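Local coordinates for GH3 beta-N-acetylglucosaminidase (Paenibacillaceae, PDB 6K5J), which releases terminal beta-linked N-acetylglucosamine by hydrolysis, as a beta-N-acetylglucosaminidase of glycoside hydrolase family 3, at residues A[249-254]-A[291-296]; A[478-483]-A[496-501]; A[146-151]-A[188-193]. All blocks are in the same frame, centred on the assembly; numbering follows the deposited sequence.

How the contacts relate
Following the chain from the N terminus, contact 3 comes first: 146-151 meets 188-193, closing a loop that runs through helix 158-174 and strand 178-184. Contact 1 then joins the start of helix 249-258 to the turn after helix 281-291, enclosing strand 264-266 of the barrel. Contact 2 closes last, bringing 478-483 and 496-501 together as neighbours in the C-terminal mixed sheet. The three are in series; none nests or crosses. Contacts 1 and 3 belong to the family 3 N-terminal domain, their centres about 23 Å apart. Contacts 1 and 2 lie on opposite sides of the chain's centre, while nearest atoms of contacts 2 and 3 come within about 8 Å.

Contact 1. Residues A[249-254]-A[291-296]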
loop_
_atom_site.group_PDB
_atom_site.type_symbol
_atom_site.label_atom_id
_atom_site.label_comp_id
_atom_site.label_asym_id
_atom_site.label_seq_id
_atom_site.Cartn_x
_atom_site.Cartn_y
_atom_site.Cartn_z
ATOM N N ASN A 249 14.201 4.400 -21.715
ATOM C CA ASN A 249 14.668 5.698 -21.220
ATOM C C ASN A 249 14.522 5.810 -19.709
ATOM O O ASN A 249 15.417 6.327 -19.026
ATOM C CB ASN A 249 13.909 6.836 -21.895
ATOM C CG ASN A 249 14.505 7.211 -23.235
ATOM O OD1 ASN A 249 15.234 6.427 -23.836
ATOM N ND2 ASN A 249 14.186 8.403 -23.714
ATOM N N VAL A 250 13.396 5.342 -19.165
ATOM C CA VAL A 250 13.176 5.453 -17.726
ATOM C C VAL A 250 13.977 4.401 -16.966
ATOM O O VAL A 250 14.570 4.697 -15.922
ATOM C CB VAL A 250 11.671 5.357 -17.394
ATOM C CG1 VAL A 250 11.454 5.444 -15.879
ATOM C CG2 VAL A 250 10.887 6.453 -18.105
ATOM N N ILE A 251 14.001 3.160 -17.450
ATOM C CA ILE A 251 14.602 2.089 -16.659
ATOM C C ILE A 251 16.098 1.983 -16.950
ATOM O O ILE A 251 16.926 2.244 -16.069
ATOM C CB ILE A 251 13.888 0.746 -16.887
ATOM C CG1 ILE A 251 12.415 0.851 -16.464
ATOM C CG2 ILE A 251 14.561 -0.341 -16.086
ATOM C CD1 ILE A 251 11.625 -0.432 -16.652
ATOM N N GLU A 252 16.471 1.583 -18.173
ATOM C CA GLU A 252 17.898 1.468 -18.470
ATOM C C GLU A 252 18.584 2.821 -18.380
ATOM O O GLU A 252 19.699 2.928 -17.859
ATOM C CB GLU A 252 18.130 0.867 -19.862
ATOM C CG GLU A 252 17.919 -0.636 -19.970
ATOM C CD GLU A 252 18.855 -1.475 -19.104
ATOM O OE1 GLU A 252 19.852 -0.941 -18.569
ATOM O OE2 GLU A 252 18.587 -2.695 -18.967
ATOM N N GLY A 253 17.944 3.860 -18.897
ATOM C CA GLY A 253 18.565 5.167 -18.942
ATOM C C GLY A 253 18.643 5.836 -17.590
ATOM O O GLY A 253 19.731 6.109 -17.080
ATOM N N LEU A 254 17.482 6.081 -16.986
ATOM C CA LEU A 254 17.432 6.898 -15.782
ATOM C C LEU A 254 17.738 6.079 -14.531
ATOM O O LEU A 254 18.617 6.446 -13.744
ATOM C CB LEU A 254 16.062 7.569 -15.691
ATOM C CG LEU A 254 15.678 8.389 -14.466
ATOM C CD1 LEU A 254 16.626 9.560 -14.279
ATOM C CD2 LEU A 254 14.240 8.879 -14.625
ATOM N N ALA A 291 12.995 -2.984 -21.752
ATOM C CA ALA A 291 13.196 -1.673 -21.145
ATOM C C ALA A 291 14.180 -1.709 -19.983
ATOM O O ALA A 291 14.761 -0.667 -19.658
ATOM C CB ALA A 291 11.852 -1.095 -20.679
ATOM N N GLY A 292 14.372 -2.867 -19.344
ATOM C CA GLY A 292 15.324 -2.978 -18.256
ATOM C C GLY A 292 14.832 -3.690 -17.006
ATOM O O GLY A 292 15.603 -3.861 -16.060
ATOM N N ALA A 293 13.567 -4.115 -16.981
ATOM C CA ALA A 293 13.024 -4.785 -15.802
ATOM C C ALA A 293 13.560 -6.209 -15.673
ATOM O O ALA A 293 13.892 -6.868 -16.662
ATOM C CB ALA A 293 11.491 -4.823 -15.854
ATOM N N ASP A 294 13.613 -6.691 -14.429
ATOM C CA ASP A 294 14.037 -8.057 -14.137
ATOM C C ASP A 294 12.889 -8.986 -13.818
ATOM O O ASP A 294 12.967 -10.182 -14.124
ATOM C CB ASP A 294 14.978 -8.089 -12.929
ATOM C CG ASP A 294 16.131 -7.148 -13.078
ATOM O OD1 ASP A 294 16.866 -7.294 -14.075
ATOM O OD2 ASP A 294 16.283 -6.261 -12.212
ATOM N N LEU A 295 11.858 -8.483 -13.145
ATOM C CA LEU A 295 10.823 -9.334 -12.583
ATOM C C LEU A 295 9.474 -8.848 -13.088
ATOM O O LEU A 295 9.084 -7.703 -12.826
ATOM C CB LEU A 295 10.870 -9.330 -11.052
ATOM C CG LEU A 295 9.975 -10.355 -10.351
ATOM C CD1 LEU A 295 10.299 -11.800 -10.788
ATOM C CD2 LEU A 295 10.099 -10.218 -8.829
ATOM N N ILE A 296 8.774 -9.726 -13.796
ATOM C CA ILE A 296 7.492 -9.445 -14.437
ATOM C C ILE A 296 6.385 -9.898 -13.494
ATOM O O ILE A 296 6.274 -11.089 -13.187
ATOM C CB ILE A 296 7.382 -10.188 -15.781
ATOM C CG1 ILE A 296 8.495 -9.777 -16.748
ATOM C CG2 ILE A 296 5.981 -10.057 -16.373
ATOM C CD1 ILE A 296 8.801 -8.315 -16.806
HETATM O O HOH W 1 18.392 -4.222 -17.080
#
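Ile251 sets its CG2 anti to the backbone N and its CG1 anti to the carbonyl carbon (chi1 -61°), which points the two branches at different parts of 291-296. CG2 presses on Gly292, 3.5 Å from its CA, which is tighter than usual for two carbons. The other branch is extended at chi2 and carries CD1 to 4.1 Å from Ala291 CB, with Ala293 CB a little farther along. Glu252 is bent instead, at chi2 (-62°), which turns CD back toward Gly292; OE2 then lies 3.4 Å from Gly292 CA.

Between these two side chains sits the carbonyl oxygen of Ala291. It is 3.2 Å from Ile251 CB and equally close to Glu252 CG, and from the backbone of 249-254 it receives a weak hydrogen bond, Glu252 N to Ala291 O at 3.2 Å. The helix is wound wide here in a pi-type turn, held by the bond from Leu254 N to Asn249 O.

Gly292 ends the preceding helix in a Schellman motif, with positive phi (133°) and two bonds back into the last turn; having no side chain, it leaves its CA bare to Ile251 and Glu252. A water donates to Gly292 O at 3.0 Å and lies beside Glu252 OE2, though its spacing from that oxygen is doubtfully short. Glu252 OE2 has its strong partner in Arg328, a salt bridge, and Arg256 bonds Gly292 O.

In the TIM-barrel fold this is packing between two helices that flank strand 264-266 in the chain: the first turns of helix 249-258 rest against the C-terminal end of helix 281-291. Beyond Gly292 the chain runs alongside strand 264-266 through Asp294 and Leu295, then enters strand 296-298, where Ile296 bonds to Leu20 and Met22, joining the 264-266 side of the barrel to strand 21-23.

Contact 2. Residues A[478-483]-A[496-501]; sequences QLIVAS and VKTFFA
Val481 offers its two methyl groups to two different hollows. CG1, anti to the backbone N (chi1 -179°), approaches one side of the Phe499 ring obliquely, 3.8 Å from CD2, while CG2 faces both methyls of Val496 at once, 3.7 Å from Val496 CG1, the two valines crossing at about a right angle. Phe499 has its CG anti to the backbone N as well (chi1 -176°), and the ring reaches past Val481 to Ser483: its CZ meets Ser483 CB and comes 3.2 Å from Ser483 OG. That hydroxyl also lies against Ala501 CB. Leu479 CD2 adds a looser touch on Val496.

The backbones beneath are parallel strands, their short axes 19° apart, paired Val481 with Phe499, Ala482 with Phe500 and Ser483 with Ala501. Three near-straight bonds zip them: Val481 N to Thr498 O, Phe500 N to Val481 O at 2.8 Å in the carbonyl plane, and Ser483 N to Phe500 O. Both strands belong to the six-stranded mixed sheet of the C-terminal domain, where 478-483 lies between 499-501 and 450-455. Toward the N-terminal end of the pair, two waters bridge the segments: one links Leu479 O to Lys497 N, and another lies between Leu479 O and Thr498 OG1.

On the other face the hollows are lined differently. The Phe500 ring turns its edge to Ile480, whose CG2 touches CE1 at 3.7 Å, and Val481 O also lies near the ring plane at that rim. Ala482 CB sits 4.1 Å from Phe500 CB, a small bump beside the root of the ring. Helix 507-517 closes over this face through Leu513, Val516 and Leu517, and Phe382 meets the Phe500 ring edge-to-face; Ile468 of helix 462-472 packs on Val481 and Val496 across the sheet.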
loop_
_atom_site.group_PDB
_atom_site.type_symbol
_atom_site.label_atom_id
_atom_site.label_comp_id
_atom_site.label_asym_id
_atom_site.label_seq_id
_atom_site.Cartn_x
_atom_site.Cartn_y
_atom_site.Cartn_z
ATOM N N GLN A 478 -23.825 19.915 17.280
ATOM C CA GLN A 478 -22.402 20.198 17.454
ATOM C C GLN A 478 -21.653 19.090 16.722
ATOM O O GLN A 478 -21.545 17.964 17.220
ATOM C CB GLN A 478 -22.018 20.273 18.928
ATOM C CG GLN A 478 -22.575 21.495 19.660
ATOM C CD GLN A 478 -24.026 21.316 20.073
ATOM O OE1 GLN A 478 -24.378 20.335 20.737
ATOM N NE2 GLN A 478 -24.880 22.263 19.679
ATOM N N LEU A 479 -21.172 19.405 15.522
ATOM C CA LEU A 479 -20.607 18.423 14.602
ATOM C C LEU A 479 -19.084 18.491 14.630
ATOM O O LEU A 479 -18.507 19.574 14.490
ATOM C CB LEU A 479 -21.102 18.676 13.179
ATOM C CG LEU A 479 -20.423 17.847 12.078
ATOM C CD1 LEU A 479 -20.830 16.393 12.213
ATOM C CD2 LEU A 479 -20.798 18.394 10.698
ATOM N N ILE A 480 -18.443 17.337 14.813
ATOM C CA ILE A 480 -17.013 17.161 14.579
ATOM C C ILE A 480 -16.853 16.182 13.421
ATOM O O ILE A 480 -17.528 15.150 13.380
ATOM C CB ILE A 480 -16.286 16.621 15.830
ATOM C CG1 ILE A 480 -16.329 17.628 16.980
ATOM C CG2 ILE A 480 -14.828 16.234 15.512
ATOM C CD1 ILE A 480 -15.897 17.016 18.325
ATOM N N VAL A 481 -15.951 16.482 12.493
ATOM C CA VAL A 481 -15.615 15.560 11.412
ATOM C C VAL A 481 -14.174 15.096 11.610
ATOM O O VAL A 481 -13.283 15.907 11.881
ATOM C CB VAL A 481 -15.820 16.209 10.032
ATOM C CG1 VAL A 481 -15.497 15.213 8.904
ATOM C CG2 VAL A 481 -17.253 16.698 9.898
ATOM N N ALA A 482 -13.956 13.790 11.501
ATOM C CA ALA A 482 -12.627 13.198 11.568
ATOM C C ALA A 482 -12.459 12.310 10.347
ATOM O O ALA A 482 -13.201 11.338 10.182
ATOM C CB ALA A 482 -12.442 12.396 12.859
ATOM N N SER A 483 -11.511 12.652 9.480
ATOM C CA SER A 483 -11.301 11.878 8.268
ATOM C C SER A 483 -10.454 10.657 8.593
ATOM O O SER A 483 -9.418 10.767 9.262
ATOM C CB SER A 483 -10.635 12.727 7.179
ATOM O OG SER A 483 -9.491 13.408 7.671
ATOM N N VAL A 496 -18.098 22.822 7.653
ATOM C CA VAL A 496 -17.652 22.110 8.849
ATOM C C VAL A 496 -16.778 23.032 9.685
ATOM O O VAL A 496 -15.903 23.727 9.159
ATOM C CB VAL A 496 -16.918 20.825 8.435
ATOM C CG1 VAL A 496 -16.104 20.247 9.583
ATOM C CG2 VAL A 496 -17.912 19.814 7.923
ATOM N N LYS A 497 -17.026 23.062 10.995
ATOM C CA LYS A 497 -16.269 23.946 11.877
ATOM C C LYS A 497 -15.057 23.279 12.515
ATOM O O LYS A 497 -14.093 23.973 12.859
ATOM C CB LYS A 497 -17.175 24.487 12.986
ATOM C CG LYS A 497 -18.201 25.501 12.512
ATOM C CD LYS A 497 -19.091 25.953 13.673
ATOM C CE LYS A 497 -20.442 26.453 13.174
ATOM N NZ LYS A 497 -21.476 26.356 14.236
ATOM N N THR A 498 -15.090 21.959 12.700
ATOM C CA THR A 498 -14.036 21.217 13.386
ATOM C C THR A 498 -13.707 19.988 12.557
ATOM O O THR A 498 -14.579 19.142 12.339
ATOM C CB THR A 498 -14.475 20.798 14.793
ATOM O OG1 THR A 498 -14.973 21.941 15.497
ATOM C CG2 THR A 498 -13.312 20.189 15.568
ATOM N N PHE A 499 -12.453 19.888 12.104
ATOM C CA PHE A 499 -12.033 18.817 11.203
ATOM C C PHE A 499 -10.697 18.255 11.665
ATOM O O PHE A 499 -9.716 18.997 11.787
ATOM C CB PHE A 499 -11.928 19.321 9.757
ATOM C CG PHE A 499 -11.585 18.241 8.761
ATOM C CD1 PHE A 499 -10.257 17.903 8.516
ATOM C CD2 PHE A 499 -12.587 17.559 8.078
ATOM C CE1 PHE A 499 -9.926 16.892 7.605
ATOM C CE2 PHE A 499 -12.276 16.556 7.163
ATOM C CZ PHE A 499 -10.923 16.222 6.918
ATOM N N PHE A 500 -10.657 16.945 11.888
ATOM C CA PHE A 500 -9.448 16.209 12.235
ATOM C C PHE A 500 -9.063 15.290 11.083
ATOM O O PHE A 500 -9.915 14.857 10.306
ATOM C CB PHE A 500 -9.655 15.346 13.487
ATOM C CG PHE A 500 -9.873 16.127 14.751
ATOM C CD1 PHE A 500 -11.156 16.521 15.125
ATOM C CD2 PHE A 500 -8.798 16.447 15.583
ATOM C CE1 PHE A 500 -11.369 17.230 16.289
ATOM C CE2 PHE A 500 -9.002 17.164 16.748
ATOM C CZ PHE A 500 -10.294 17.556 17.106
ATOM N N ALA A 501 -7.774 14.944 11.010
ATOM C CA ALA A 501 -7.308 13.899 10.106
ATOM C C ALA A 501 -6.684 12.772 10.915
ATOM O O ALA A 501 -5.807 13.012 11.754
ATOM C CB ALA A 501 -6.299 14.438 9.078
HETATM O O HOH W 2 -18.927 21.263 12.080
HETATM O O HOH W 3 -17.618 21.576 15.989
#

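Contact 3. Residues A[146-151]-A[188-193]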
loop_
_atom_site.group_PDB
_atom_site.type_symbol
_atom_site.label_atom_id
_atom_site.label_comp_id
_atom_site.label_asym_id
_atom_site.label_seq_id
_atom_site.Cartn_x
_atom_site.Cartn_y
_atom_site.Cartn_z
ATOM N N ASN A 146 -5.117 13.017 -6.224
ATOM C CA ASN A 146 -4.570 11.729 -6.646
ATOM C C ASN A 146 -5.505 10.592 -6.227
ATOM O O ASN A 146 -5.753 10.411 -5.024
ATOM C CB ASN A 146 -3.177 11.513 -6.059
ATOM C CG ASN A 146 -2.474 10.297 -6.661
ATOM O OD1 ASN A 146 -3.067 9.227 -6.816
ATOM N ND2 ASN A 146 -1.207 10.467 -7.012
ATOM N N PRO A 147 -6.062 9.830 -7.171
ATOM C CA PRO A 147 -7.073 8.826 -6.817
ATOM C C PRO A 147 -6.518 7.466 -6.430
ATOM O O PRO A 147 -7.306 6.596 -6.044
ATOM C CB PRO A 147 -7.884 8.705 -8.112
ATOM C CG PRO A 147 -6.833 8.859 -9.187
ATOM C CD PRO A 147 -5.875 9.928 -8.636
ATOM N N VAL A 148 -5.212 7.245 -6.529
ATOM C CA VAL A 148 -4.656 5.923 -6.273
ATOM C C VAL A 148 -3.600 5.916 -5.169
ATOM O O VAL A 148 -3.411 4.869 -4.522
ATOM C CB VAL A 148 -4.089 5.304 -7.573
ATOM C CG1 VAL A 148 -2.966 6.143 -8.127
ATOM C CG2 VAL A 148 -3.636 3.849 -7.352
ATOM N N ILE A 149 -2.935 7.035 -4.888
ATOM C CA ILE A 149 -1.925 7.069 -3.830
ATOM C C ILE A 149 -2.571 7.552 -2.531
ATOM O O ILE A 149 -2.922 6.737 -1.672
ATOM C CB ILE A 149 -0.720 7.931 -4.255
ATOM C CG1 ILE A 149 -0.156 7.422 -5.589
ATOM C CG2 ILE A 149 0.383 7.944 -3.161
ATOM C CD1 ILE A 149 0.273 5.923 -5.594
ATOM N N GLY A 150 -2.756 8.865 -2.375
ATOM C CA GLY A 150 -3.446 9.353 -1.182
ATOM C C GLY A 150 -2.664 9.003 0.072
ATOM O O GLY A 150 -1.449 9.223 0.139
ATOM N N VAL A 151 -3.331 8.388 1.061
ATOM C CA VAL A 151 -2.665 8.093 2.341
ATOM C C VAL A 151 -1.608 6.999 2.217
ATOM O O VAL A 151 -0.918 6.680 3.195
ATOM C CB VAL A 151 -3.674 7.703 3.439
ATOM C CG1 VAL A 151 -4.665 8.845 3.712
ATOM C CG2 VAL A 151 -4.400 6.403 3.076
ATOM N N GLY A 188 2.999 10.115 -7.423
ATOM C CA GLY A 188 2.267 10.968 -6.493
ATOM C C GLY A 188 1.534 12.137 -7.127
ATOM O O GLY A 188 0.577 12.652 -6.535
ATOM N N ASP A 189 1.955 12.570 -8.313
ATOM C CA ASP A 189 1.374 13.743 -8.963
ATOM C C ASP A 189 0.147 13.411 -9.807
ATOM O O ASP A 189 -0.608 14.326 -10.157
ATOM C CB ASP A 189 2.460 14.429 -9.829
ATOM C CG ASP A 189 1.987 15.725 -10.495
ATOM O OD1 ASP A 189 1.970 16.769 -9.821
ATOM O OD2 ASP A 189 1.667 15.701 -11.706
ATOM N N THR A 190 -0.111 12.131 -10.086
ATOM C CA THR A 190 -1.098 11.760 -11.097
ATOM C C THR A 190 -2.509 12.099 -10.645
ATOM O O THR A 190 -2.902 11.792 -9.515
ATOM C CB THR A 190 -1.026 10.261 -11.415
ATOM O OG1 THR A 190 -1.250 9.494 -10.220
ATOM C CG2 THR A 190 0.321 9.895 -12.037
ATOM N N GLY A 191 -3.280 12.716 -11.539
ATOM C CA GLY A 191 -4.713 12.813 -11.342
ATOM C C GLY A 191 -5.496 11.620 -11.834
ATOM O O GLY A 191 -6.714 11.553 -11.641
ATOM N N GLU A 192 -4.828 10.661 -12.467
ATOM C CA GLU A 192 -5.471 9.467 -12.985
ATOM C C GLU A 192 -4.832 8.222 -12.387
ATOM O O GLU A 192 -3.687 8.240 -11.937
ATOM C CB GLU A 192 -5.390 9.416 -14.508
ATOM C CG GLU A 192 -6.211 10.500 -15.184
ATOM C CD GLU A 192 -6.319 10.261 -16.666
ATOM O OE1 GLU A 192 -5.359 10.610 -17.384
ATOM O OE2 GLU A 192 -7.352 9.703 -17.102
ATOM N N ASP A 193 -5.598 7.136 -12.402
ATOM C CA ASP A 193 -5.237 5.887 -11.745
ATOM C C ASP A 193 -4.753 4.911 -12.810
ATOM O O ASP A 193 -5.486 4.617 -13.762
ATOM C CB ASP A 193 -6.445 5.332 -10.983
ATOM C CG ASP A 193 -6.148 4.045 -10.236
ATOM O OD1 ASP A 193 -5.077 3.434 -10.452
ATOM O OD2 ASP A 193 -7.015 3.628 -9.434
#
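Asn146 grips Gly188 from an uncommon direction: its ND2 donates to Gly188 O at 2.9 Å from above the carbonyl plane, 72° out of it, although that oxygen lies almost in the plane of the Asn146 amide. ND2 also donates to His187 O, just before Gly188. CG stands anti to the backbone N (chi1 -170°), which puts CG beside the 188-193 loop, 3.3 Å from Thr190 O. The other end of the amide is held within its own loop. OD1 accepts Val148 N in the carbonyl plane, an Asx turn, and Ile149 N from above that plane, so two N-H groups fix its rotation.

Neither segment has regular secondary structure here: these are the loops following consecutive barrel strands 132-133 and 178-184. The 188-193 loop carries Asp193, hydrogen-bonded to His195 and consistent with the Asp-His dyad of family 3 beta-N-acetylglucosaminidases. Val148 packs against that aspartate at about a right angle, with CG2 3.4 Å from Asp193 OD1, and it also touches the N-acetylglucosamine in the crystal.

Toward solvent, the Pro147 ring lies over the loop backbone, with CD 3.5 Å from Gly191 O and CG 4.0 Å from Asp193 CB. Thr190 OG1, held by His187 ND1, sits 3.4 Å from Asn146 ND2.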